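Local structure of acetyl-CoA acetyltransferase (4EGV) at residues G26-E30 against N270-A274; A46-K51 against V97-I101; I139-E143 against L379-M385; N231-S235 against T370-F376. The protein probably transfers acyl groups, as a monomeric thiolase-like protein that carries an additional C-terminal domain. All blocks are in the same frame, centred on the assembly; numbering follows the deposited sequence.

Contact 1. Residues G26-E30 against N270-A274; sequences GQFTE and NQGAA
Strands 20-29 and 271-279 run antiparallel in the mixed sheet of the thiolase fold, whose N-terminal half has strand order 3-2-4-5-1; G26-E30 and N270-A274 join its first and fifth strands. G26 with A274 and F28 with G272 are hydrogen-bonded pairs, each closed by two backbone bonds, such as G272 N to F28 O at 2.8 Å. Q27 faces A273 between them, and T29 faces Q271 beyond, as non-hydrogen-bonded pairs, where CA-H groups approach carbonyl oxygens, as A273 CA does G26 O (3.2 Å).

Q27, T29, Q271 and A273 share one face of the sheet, and helix 383-397 packs on Q27, Q271 and A273. F28 and A274 are on the other face, under helix 42-56. G272 opposite F28 suits that face, since with no side chain it lets A49 of the helix come up to its backbone. T29 directs OG1 to Y233 O, while its methyl CG2, anti to the backbone N, lies 3.6 Å from N270 O. E30, with its chain extended, runs alongside N270 and accepts from M40 N through OE1. The last backbone bond, E30 N to N270 O, measures 3.1 Å with 161° at the hydrogen.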
loop_
_atom_site.group_PDB
_atom_site.type_symbol
_atom_site.label_atom_id
_atom_site.label_comp_id
_atom_site.label_asym_id
_atom_site.label_seq_id
_atom_site.Cartn_x
_atom_site.Cartn_y
_atom_site.Cartn_z
ATOM N N GLY A 26 -2.714 12.296 14.323
ATOM C CA GLY A 26 -2.989 11.555 15.525
ATOM C C GLY A 26 -2.867 10.098 15.347
ATOM O O GLY A 26 -3.344 9.573 14.394
ATOM N N GLN A 27 -2.221 9.445 16.296
ATOM C CA GLN A 27 -2.187 7.978 16.316
ATOM C C GLN A 27 -2.675 7.400 17.636
ATOM O O GLN A 27 -2.550 8.021 18.637
ATOM C CB GLN A 27 -0.780 7.504 16.013
ATOM C CG GLN A 27 -0.473 7.546 14.576
ATOM C CD GLN A 27 0.942 7.226 14.306
ATOM O OE1 GLN A 27 1.829 8.078 14.468
ATOM N NE2 GLN A 27 1.192 5.992 13.872
ATOM N N PHE A 28 -3.241 6.217 17.623
ATOM C CA PHE A 28 -3.648 5.559 18.837
ATOM C C PHE A 28 -3.609 4.057 18.703
ATOM O O PHE A 28 -4.061 3.526 17.688
ATOM C CB PHE A 28 -5.054 5.973 19.205
ATOM C CG PHE A 28 -5.538 5.391 20.495
ATOM C CD1 PHE A 28 -5.076 5.890 21.695
ATOM C CD2 PHE A 28 -6.473 4.352 20.504
ATOM C CE1 PHE A 28 -5.535 5.385 22.908
ATOM C CE2 PHE A 28 -6.936 3.827 21.693
ATOM C CZ PHE A 28 -6.481 4.339 22.905
ATOM N N THR A 29 -3.097 3.387 19.741
ATOM C CA THR A 29 -3.108 1.926 19.837
ATOM C C THR A 29 -3.660 1.488 21.198
ATOM O O THR A 29 -3.307 2.076 22.217
ATOM C CB THR A 29 -1.681 1.329 19.623
ATOM O OG1 THR A 29 -1.224 1.662 18.321
ATOM C CG2 THR A 29 -1.679 -0.191 19.751
ATOM N N GLU A 30 -4.516 0.454 21.204
ATOM C CA GLU A 30 -5.015 -0.190 22.451
ATOM C C GLU A 30 -4.599 -1.674 22.620
ATOM O O GLU A 30 -4.611 -2.452 21.663
ATOM C CB GLU A 30 -6.540 -0.052 22.535
ATOM C CG GLU A 30 -7.182 -0.670 23.772
ATOM C CD GLU A 30 -8.696 -0.822 23.632
ATOM O OE1 GLU A 30 -9.231 -1.025 22.509
ATOM O OE2 GLU A 30 -9.367 -0.758 24.667
ATOM N N ASN A 270 -5.668 -3.150 17.517
ATOM C CA ASN A 270 -6.535 -2.027 17.717
ATOM C C ASN A 270 -5.723 -0.758 17.473
ATOM O O ASN A 270 -4.887 -0.441 18.236
ATOM C CB ASN A 270 -7.110 -2.052 19.136
ATOM C CG ASN A 270 -8.177 -3.124 19.349
ATOM O OD1 ASN A 270 -9.306 -2.820 19.614
ATOM N ND2 ASN A 270 -7.793 -4.353 19.307
ATOM N N GLN A 271 -6.027 -0.031 16.401
ATOM C CA GLN A 271 -5.309 1.211 16.113
ATOM C C GLN A 271 -6.109 2.208 15.273
ATOM O O GLN A 271 -6.833 1.822 14.354
ATOM C CB GLN A 271 -3.974 0.906 15.428
ATOM C CG GLN A 271 -4.038 -0.231 14.422
ATOM C CD GLN A 271 -2.754 -0.380 13.629
ATOM O OE1 GLN A 271 -2.739 -0.196 12.412
ATOM N NE2 GLN A 271 -1.669 -0.714 14.317
ATOM N N GLY A 272 -5.966 3.492 15.594
ATOM C CA GLY A 272 -6.586 4.551 14.827
ATOM C C GLY A 272 -5.575 5.577 14.403
ATOM O O GLY A 272 -4.556 5.745 15.046
ATOM N N ALA A 273 -5.848 6.241 13.293
ATOM C CA ALA A 273 -5.049 7.356 12.832
ATOM C C ALA A 273 -5.963 8.467 12.272
ATOM O O ALA A 273 -6.994 8.163 11.725
ATOM C CB ALA A 273 -4.027 6.865 11.822
ATOM N N ALA A 274 -5.591 9.738 12.432
ATOM C CA ALA A 274 -6.334 10.869 11.900
ATOM C C ALA A 274 -5.413 11.951 11.367
ATOM O O ALA A 274 -4.325 12.149 11.883
ATOM C CB ALA A 274 -7.244 11.420 12.942
#

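Contact 2. Residues A46-K51 against V97-I101; sequences ATEAAK and VARNI
T47 OG1 is gripped from two helices. It donates to V43 O one turn back in its own helix, and across the contact it accepts from N100 ND2 at 3.2 Å, a nearly straight bond (170° at the hydrogen) that lies in the amide plane of N100. The pair belongs to a helix layer of the thiolase fold: helices 42-56 and 93-101 lie on the same face of the sheet, both touching strand 136-143, and the short segments cross at -51° with axes 9.4 Å apart. That angle, with A46, A50 and V97, I101 each spaced four residues apart, is consistent with ridges-into-grooves packing.

The T47 and N100 side chains meet at about a right angle. CG2 of T47 is anti to the backbone N (chi1 of OG1 -64°), which sets the methyl against N100 CB at 3.6 Å while the hydroxyl meets the amide nitrogen. Alanine suits the sheet-facing side of the first helix, where a small methyl lets branched side chains come close: A46 CB touches V97 CG2 at 3.8 Å, and A50 CB touches I101 CG2 at 4.0 Å.

K51 serves the solvent side of the seam. Its extended chain runs antiparallel to the I101 side chain, CG passing 4.1 Å from I101 CG2, and carries the ammonium to a water. That water accepts from K51 NZ at 2.7 Å and donates to N100 O at 3.2 Å.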
loop_
_atom_site.group_PDB
_atom_site.type_symbol
_atom_site.label_atom_id
_atom_site.label_comp_id
_atom_site.label_asym_id
_atom_site.label_seq_id
_atom_site.Cartn_x
_atom_site.Cartn_y
_atom_site.Cartn_z
ATOM N N ALA A 46 -10.981 5.595 16.220
ATOM C CA ALA A 46 -10.871 6.696 15.309
ATOM C C ALA A 46 -11.101 7.980 16.065
ATOM O O ALA A 46 -10.546 8.987 15.734
ATOM C CB ALA A 46 -11.894 6.541 14.181
ATOM N N THR A 47 -11.932 7.931 17.077
ATOM C CA THR A 47 -12.202 9.083 17.940
ATOM C C THR A 47 -10.969 9.483 18.757
ATOM O O THR A 47 -10.566 10.603 18.761
ATOM C CB THR A 47 -13.429 8.774 18.828
ATOM O OG1 THR A 47 -14.564 8.627 17.962
ATOM C CG2 THR A 47 -13.667 9.859 19.849
ATOM N N GLU A 48 -10.367 8.533 19.431
ATOM C CA GLU A 48 -9.139 8.779 20.123
ATOM C C GLU A 48 -8.017 9.381 19.259
ATOM O O GLU A 48 -7.382 10.332 19.674
ATOM C CB GLU A 48 -8.656 7.501 20.798
ATOM C CG GLU A 48 -9.217 7.289 22.182
ATOM C CD GLU A 48 -8.937 8.432 23.174
ATOM O OE1 GLU A 48 -7.823 8.971 23.228
ATOM O OE2 GLU A 48 -9.849 8.779 23.937
ATOM N N ALA A 49 -7.769 8.812 18.089
ATOM C CA ALA A 49 -6.846 9.414 17.109
ATOM C C ALA A 49 -7.243 10.814 16.616
ATOM O O ALA A 49 -6.391 11.655 16.439
ATOM C CB ALA A 49 -6.650 8.499 15.947
ATOM N N ALA A 50 -8.533 11.056 16.417
ATOM C CA ALA A 50 -9.022 12.353 15.961
ATOM C C ALA A 50 -8.834 13.441 17.003
ATOM O O ALA A 50 -8.517 14.606 16.658
ATOM C CB ALA A 50 -10.466 12.262 15.520
ATOM N N LYS A 51 -8.995 13.046 18.267
ATOM C CA LYS A 51 -8.781 13.923 19.428
ATOM C C LYS A 51 -7.349 14.361 19.606
ATOM O O LYS A 51 -7.094 15.473 20.031
ATOM C CB LYS A 51 -9.254 13.251 20.715
ATOM C CG LYS A 51 -10.707 13.404 20.979
ATOM C CD LYS A 51 -11.099 12.534 22.149
ATOM C CE LYS A 51 -12.594 12.706 22.434
ATOM N NZ LYS A 51 -13.115 11.615 23.244
ATOM N N VAL A 97 -17.967 9.765 14.609
ATOM C CA VAL A 97 -16.635 10.178 14.995
ATOM C C VAL A 97 -16.686 11.656 15.186
ATOM O O VAL A 97 -16.133 12.178 16.148
ATOM C CB VAL A 97 -15.507 9.729 13.958
ATOM C CG1 VAL A 97 -14.178 10.470 14.199
ATOM C CG2 VAL A 97 -15.264 8.218 14.029
ATOM N N ALA A 98 -17.410 12.317 14.302
ATOM C CA ALA A 98 -17.600 13.760 14.371
ATOM C C ALA A 98 -18.307 14.202 15.660
ATOM O O ALA A 98 -17.912 15.184 16.255
ATOM C CB ALA A 98 -18.362 14.220 13.176
ATOM N N ARG A 99 -19.330 13.449 16.089
ATOM C CA ARG A 99 -20.205 13.815 17.197
ATOM C C ARG A 99 -19.368 13.707 18.446
ATOM O O ARG A 99 -19.346 14.607 19.312
ATOM C CB ARG A 99 -21.455 12.896 17.250
ATOM C CG ARG A 99 -22.787 13.487 17.917
ATOM C CD ARG A 99 -24.113 12.899 17.249
ATOM N NE ARG A 99 -24.143 11.421 17.333
ATOM C CZ ARG A 99 -24.198 10.536 16.324
ATOM N NH1 ARG A 99 -24.286 10.896 15.041
ATOM N NH2 ARG A 99 -24.170 9.249 16.639
ATOM N N ASN A 100 -18.635 12.618 18.499
ATOM C CA ASN A 100 -17.721 12.363 19.589
ATOM C C ASN A 100 -16.618 13.392 19.899
ATOM O O ASN A 100 -16.180 13.509 21.045
ATOM C CB ASN A 100 -17.045 11.034 19.350
ATOM C CG ASN A 100 -17.909 9.867 19.706
ATOM O OD1 ASN A 100 -18.951 10.001 20.334
ATOM N ND2 ASN A 100 -17.482 8.711 19.300
ATOM N N ILE A 101 -16.169 14.109 18.865
ATOM C CA ILE A 101 -15.148 15.148 18.986
ATOM C C ILE A 101 -15.720 16.575 19.025
ATOM O O ILE A 101 -14.978 17.518 19.179
ATOM C CB ILE A 101 -14.072 15.007 17.868
ATOM C CG1 ILE A 101 -14.679 15.263 16.497
ATOM C CG2 ILE A 101 -13.411 13.652 17.912
ATOM C CD1 ILE A 101 -13.718 15.649 15.482
HETATM O O HOH W 1 -15.836 11.690 23.627
#

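Contact 3. Residues I139-E143 against L379-M385; sequences IFGSE and LGNNYSM
The N382 amide lies against the backbone of G141, with CG 3.6 Å from G141 CA and OD1 3.4 Å from the same carbon. This places the loop leading into helix 383-397, and the first turn of that helix, over one face of strand 136-143 in the sheet of the thiolase fold. Glycine, with no side chain, suits 141, where the asparagine amide lies on the backbone. N382 reaches across with CG anti to its backbone N (chi1 -160°), and its OD1 is hydrogen-bonded to T74 OG1.

In the first turn of the helix, the selenomethionine M385 has CG anti to the backbone N, and a bend at the second torsion brings SE to 3.8 Å from I139 CG2. From the opposite side of the strand F140 meets helix 93-101, while S142 meets helix 42-56 and bonds to S42 O.

At the strand's end the buried E143 reaches toward the loop, its chain extended beyond CG. An acidic side chain suits this position because it can accept from a backbone amide of the loop. L379 N donates to E143 OE2 at 2.7 Å and 163°, on the syn lone pair, while L379 CG lies 3.6 Å from that same oxygen.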
loop_
_atom_site.group_PDB
_atom_site.type_symbol
_atom_site.label_atom_id
_atom_site.label_comp_id
_atom_site.label_asym_id
_atom_site.label_seq_id
_atom_site.Cartn_x
_atom_site.Cartn_y
_atom_site.Cartn_z
ATOM N N ILE A 139 -9.563 13.674 8.290
ATOM C CA ILE A 139 -9.478 12.341 7.752
ATOM C C ILE A 139 -9.147 11.344 8.875
ATOM O O ILE A 139 -8.404 11.668 9.791
ATOM C CB ILE A 139 -8.416 12.361 6.659
ATOM C CG1 ILE A 139 -8.941 13.117 5.445
ATOM C CG2 ILE A 139 -7.979 10.967 6.216
ATOM C CD1 ILE A 139 -7.825 13.580 4.513
ATOM N N PHE A 140 -9.722 10.155 8.851
ATOM C CA PHE A 140 -9.441 9.208 9.913
ATOM C C PHE A 140 -9.731 7.792 9.451
ATOM O O PHE A 140 -10.375 7.583 8.427
ATOM C CB PHE A 140 -10.202 9.540 11.216
ATOM C CG PHE A 140 -11.652 9.850 11.003
ATOM C CD1 PHE A 140 -12.561 8.845 10.707
ATOM C CD2 PHE A 140 -12.098 11.164 11.043
ATOM C CE1 PHE A 140 -13.900 9.127 10.476
ATOM C CE2 PHE A 140 -13.474 11.469 10.794
ATOM C CZ PHE A 140 -14.359 10.430 10.518
ATOM N N GLY A 141 -9.217 6.812 10.187
ATOM C CA GLY A 141 -9.486 5.423 9.887
ATOM C C GLY A 141 -9.118 4.607 11.091
ATOM O O GLY A 141 -8.486 5.131 11.960
ATOM N N SER A 142 -9.487 3.332 11.142
ATOM C CA SER A 142 -9.231 2.472 12.312
ATOM C C SER A 142 -9.483 1.010 12.020
ATOM O O SER A 142 -10.094 0.660 11.020
ATOM C CB SER A 142 -10.054 2.888 13.551
ATOM O OG SER A 142 -11.438 2.950 13.277
ATOM N N GLU A 143 -8.990 0.138 12.892
ATOM C CA GLU A 143 -9.307 -1.271 12.812
ATOM C C GLU A 143 -9.330 -1.917 14.161
ATOM O O GLU A 143 -8.693 -1.456 15.086
ATOM C CB GLU A 143 -8.394 -2.021 11.875
ATOM C CG GLU A 143 -7.007 -1.473 11.706
ATOM C CD GLU A 143 -6.254 -2.158 10.537
ATOM O OE1 GLU A 143 -5.911 -1.467 9.501
ATOM O OE2 GLU A 143 -6.039 -3.401 10.677
ATOM N N LEU A 379 -4.442 -4.947 9.059
ATOM C CA LEU A 379 -4.942 -5.675 7.904
ATOM C C LEU A 379 -4.438 -5.134 6.598
ATOM O O LEU A 379 -4.421 -5.846 5.613
ATOM C CB LEU A 379 -6.467 -5.652 7.860
ATOM C CG LEU A 379 -7.151 -6.378 9.035
ATOM C CD1 LEU A 379 -8.703 -6.181 8.995
ATOM C CD2 LEU A 379 -6.674 -7.839 9.274
ATOM N N GLY A 380 -4.053 -3.873 6.586
ATOM C CA GLY A 380 -3.559 -3.274 5.378
ATOM C C GLY A 380 -4.293 -2.069 4.845
ATOM O O GLY A 380 -3.715 -1.284 4.097
ATOM N N ASN A 381 -5.540 -1.900 5.243
ATOM C CA ASN A 381 -6.336 -0.837 4.690
ATOM C C ASN A 381 -6.022 0.611 5.131
ATOM O O ASN A 381 -5.966 1.533 4.307
ATOM C CB ASN A 381 -7.814 -1.141 4.834
ATOM C CG ASN A 381 -8.576 -0.676 3.639
ATOM O OD1 ASN A 381 -9.163 0.416 3.643
ATOM N ND2 ASN A 381 -8.517 -1.468 2.564
ATOM N N ASN A 382 -5.827 0.799 6.427
ATOM C CA ASN A 382 -5.554 2.108 6.986
ATOM C C ASN A 382 -4.075 2.345 7.348
ATOM O O ASN A 382 -3.728 3.312 7.989
ATOM C CB ASN A 382 -6.478 2.364 8.189
ATOM C CG ASN A 382 -6.602 3.810 8.493
ATOM O OD1 ASN A 382 -7.029 4.579 7.644
ATOM N ND2 ASN A 382 -6.180 4.212 9.675
ATOM N N TYR A 383 -3.203 1.463 6.905
ATOM C CA TYR A 383 -1.789 1.565 7.226
ATOM C C TYR A 383 -1.119 2.884 6.849
ATOM O O TYR A 383 -0.436 3.474 7.665
ATOM C CB TYR A 383 -1.001 0.426 6.601
ATOM C CG TYR A 383 0.480 0.708 6.696
ATOM C CD1 TYR A 383 1.182 0.439 7.883
ATOM C CD2 TYR A 383 1.173 1.302 5.630
ATOM C CE1 TYR A 383 2.488 0.717 7.991
ATOM C CE2 TYR A 383 2.508 1.586 5.750
ATOM C CZ TYR A 383 3.152 1.292 6.934
ATOM O OH TYR A 383 4.484 1.546 7.070
ATOM N N SER A 384 -1.300 3.349 5.619
ATOM C CA SER A 384 -0.629 4.573 5.164
ATOM C C SER A 384 -1.001 5.839 5.918
ATOM O O SER A 384 -0.387 6.863 5.738
ATOM C CB SER A 384 -0.794 4.802 3.645
ATOM O OG SER A 384 0.221 4.155 2.899
HETATM N N MSE A 385 -1.996 5.810 6.763
HETATM C CA MSE A 385 -2.283 7.016 7.481
HETATM C C MSE A 385 -1.363 7.200 8.665
HETATM O O MSE A 385 -1.125 8.319 9.105
HETATM C CB MSE A 385 -3.689 6.986 7.973
HETATM C CG MSE A 385 -4.098 8.299 8.495
HETATM SE SE MSE A 385 -5.902 8.408 8.173
HETATM C CE MSE A 385 -6.581 6.962 9.225
#

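Contact 4. Residues N231-S235 against T370-F376; sequences NPYSS and TGGLPFF
N231 uses both ends of its amide. Its ND2 donates to T370 O at 2.8 Å and 166°, on a lone pair in the carbonyl plane and close to the plane of its own amide. Its OD1 accepts from Y233 N at 3.0 Å, although that donor stands above the carbonyl plane. Asparagine fits here because one flat group can donate across the contact while accepting within its own loop. With CG anti to the backbone N (chi1 -174°), the amide also lies by the F376 ring, the two planes 35° apart.

The second bond across, S235 N to F376 O, spans 3.2 Å. S234 OG is met by A228 O of helix 210-230. Between these bonds sits the apolar F376 ring. T370 CG2 covers one face toward its rim, Y233 CB lies 3.8 Å from CE1 of F376, and S234 OG approaches the ring at its edge, 3.5 Å from F376 CD1.

The loop has its own backbone bond, S234 N to N231 O (3.1 Å), and P232 suits the second position of the turn, where a proline's restricted phi matches the type I shape. Together these features make an Asx turn overlapping a type I beta turn, N231 to S234, docked against short helix 373-376.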
loop_
_atom_site.group_PDB
_atom_site.type_symbol
_atom_site.label_atom_id
_atom_site.label_comp_id
_atom_site.label_asym_id
_atom_site.label_seq_id
_atom_site.Cartn_x
_atom_site.Cartn_y
_atom_site.Cartn_z
ATOM N N ASN A 231 9.097 1.370 17.346
ATOM C CA ASN A 231 7.907 2.181 17.215
ATOM C C ASN A 231 6.898 1.777 18.305
ATOM O O ASN A 231 6.449 0.636 18.331
ATOM C CB ASN A 231 7.344 2.014 15.799
ATOM C CG ASN A 231 6.159 2.932 15.499
ATOM O OD1 ASN A 231 5.569 3.522 16.376
ATOM N ND2 ASN A 231 5.817 3.035 14.239
ATOM N N PRO A 232 6.566 2.710 19.231
ATOM C CA PRO A 232 5.582 2.419 20.306
ATOM C C PRO A 232 4.175 2.075 19.771
ATOM O O PRO A 232 3.428 1.344 20.392
ATOM C CB PRO A 232 5.539 3.708 21.125
ATOM C CG PRO A 232 6.647 4.607 20.585
ATOM C CD PRO A 232 7.066 4.104 19.270
ATOM N N TYR A 233 3.841 2.586 18.603
ATOM C CA TYR A 233 2.554 2.358 18.021
ATOM C C TYR A 233 2.423 0.991 17.409
ATOM O O TYR A 233 1.331 0.593 17.058
ATOM C CB TYR A 233 2.259 3.424 16.992
ATOM C CG TYR A 233 1.959 4.767 17.591
ATOM C CD1 TYR A 233 0.772 4.988 18.290
ATOM C CD2 TYR A 233 2.849 5.834 17.452
ATOM C CE1 TYR A 233 0.481 6.211 18.827
ATOM C CE2 TYR A 233 2.545 7.090 17.998
ATOM C CZ TYR A 233 1.356 7.245 18.679
ATOM O OH TYR A 233 1.020 8.409 19.234
ATOM N N SER A 234 3.539 0.272 17.288
ATOM C CA SER A 234 3.522 -1.126 16.846
ATOM C C SER A 234 2.821 -2.007 17.859
ATOM O O SER A 234 3.012 -1.878 19.066
ATOM C CB SER A 234 4.912 -1.667 16.659
ATOM O OG SER A 234 5.525 -1.063 15.576
ATOM N N SER A 235 2.013 -2.922 17.359
ATOM C CA SER A 235 1.319 -3.799 18.240
ATOM C C SER A 235 2.108 -5.089 18.279
ATOM O O SER A 235 2.386 -5.675 17.216
ATOM C CB SER A 235 -0.097 -4.027 17.737
ATOM O OG SER A 235 -0.766 -4.954 18.568
ATOM N N THR A 370 7.429 3.593 9.695
ATOM C CA THR A 370 6.510 3.014 10.616
ATOM C C THR A 370 7.023 1.654 11.106
ATOM O O THR A 370 6.924 1.304 12.276
ATOM C CB THR A 370 5.161 2.877 9.901
ATOM O OG1 THR A 370 4.534 4.154 9.826
ATOM C CG2 THR A 370 4.280 1.997 10.642
ATOM N N GLY A 371 7.571 0.915 10.195
ATOM C CA GLY A 371 7.960 -0.415 10.491
ATOM C C GLY A 371 7.338 -1.349 9.513
ATOM O O GLY A 371 7.754 -2.443 9.414
ATOM N N GLY A 372 6.310 -0.908 8.808
ATOM C CA GLY A 372 5.683 -1.707 7.784
ATOM C C GLY A 372 4.685 -2.714 8.249
ATOM O O GLY A 372 4.502 -2.872 9.409
ATOM N N LEU A 373 4.059 -3.404 7.313
ATOM C CA LEU A 373 2.806 -4.084 7.542
ATOM C C LEU A 373 2.806 -5.384 8.310
ATOM O O LEU A 373 2.151 -5.508 9.317
ATOM C CB LEU A 373 1.980 -4.203 6.285
ATOM C CG LEU A 373 0.770 -3.305 6.332
ATOM C CD1 LEU A 373 0.104 -3.291 5.088
ATOM C CD2 LEU A 373 -0.162 -3.648 7.407
ATOM N N PRO A 374 3.526 -6.374 7.872
ATOM C CA PRO A 374 3.508 -7.525 8.718
ATOM C C PRO A 374 3.740 -7.010 10.131
ATOM O O PRO A 374 2.931 -7.277 11.002
ATOM C CB PRO A 374 4.678 -8.341 8.209
ATOM C CG PRO A 374 4.948 -7.832 6.967
ATOM C CD PRO A 374 4.648 -6.440 6.946
ATOM N N PHE A 375 4.821 -6.260 10.323
ATOM C CA PHE A 375 5.428 -6.030 11.612
ATOM C C PHE A 375 4.753 -5.004 12.473
ATOM O O PHE A 375 4.664 -5.159 13.628
ATOM C CB PHE A 375 6.916 -5.701 11.455
ATOM C CG PHE A 375 7.627 -6.534 10.458
ATOM C CD1 PHE A 375 7.953 -7.824 10.725
ATOM C CD2 PHE A 375 7.947 -6.040 9.231
ATOM C CE1 PHE A 375 8.578 -8.574 9.777
ATOM C CE2 PHE A 375 8.563 -6.787 8.331
ATOM C CZ PHE A 375 8.885 -8.043 8.595
ATOM N N PHE A 376 4.303 -3.940 11.867
ATOM C CA PHE A 376 3.625 -2.839 12.531
ATOM C C PHE A 376 2.271 -3.254 13.099
ATOM O O PHE A 376 1.880 -2.771 14.149
ATOM C CB PHE A 376 3.490 -1.618 11.602
ATOM C CG PHE A 376 2.761 -0.433 12.230
ATOM C CD1 PHE A 376 3.326 0.292 13.276
ATOM C CD2 PHE A 376 1.515 -0.027 11.756
ATOM C CE1 PHE A 376 2.668 1.387 13.836
ATOM C CE2 PHE A 376 0.847 1.067 12.316
ATOM C CZ PHE A 376 1.419 1.753 13.372
#

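Contacts 1 and 3 share the sheet: strands 271-279 and 136-143 are neighbours, so A273 pairs with Q27 in one contact and its O meets G141 N in the other. Contact 3 lies nearest the chain's centre and contact 2 farthest out, where a lysine and a water lie at the exposed edge of the helix pair. Chemistry follows place: backbone bonds dominate contact 1, small apolar groups and one amide-hydroxyl bond contact 2, a carboxylate and a selenomethionine contact 3, and a side-chain amide and an aromatic ring contact 4. Helix 42-56 of contact 2 covers one face of contact 1. On the other face contact 4 comes up through Y233, and Y383 joins contacts 3 and 4.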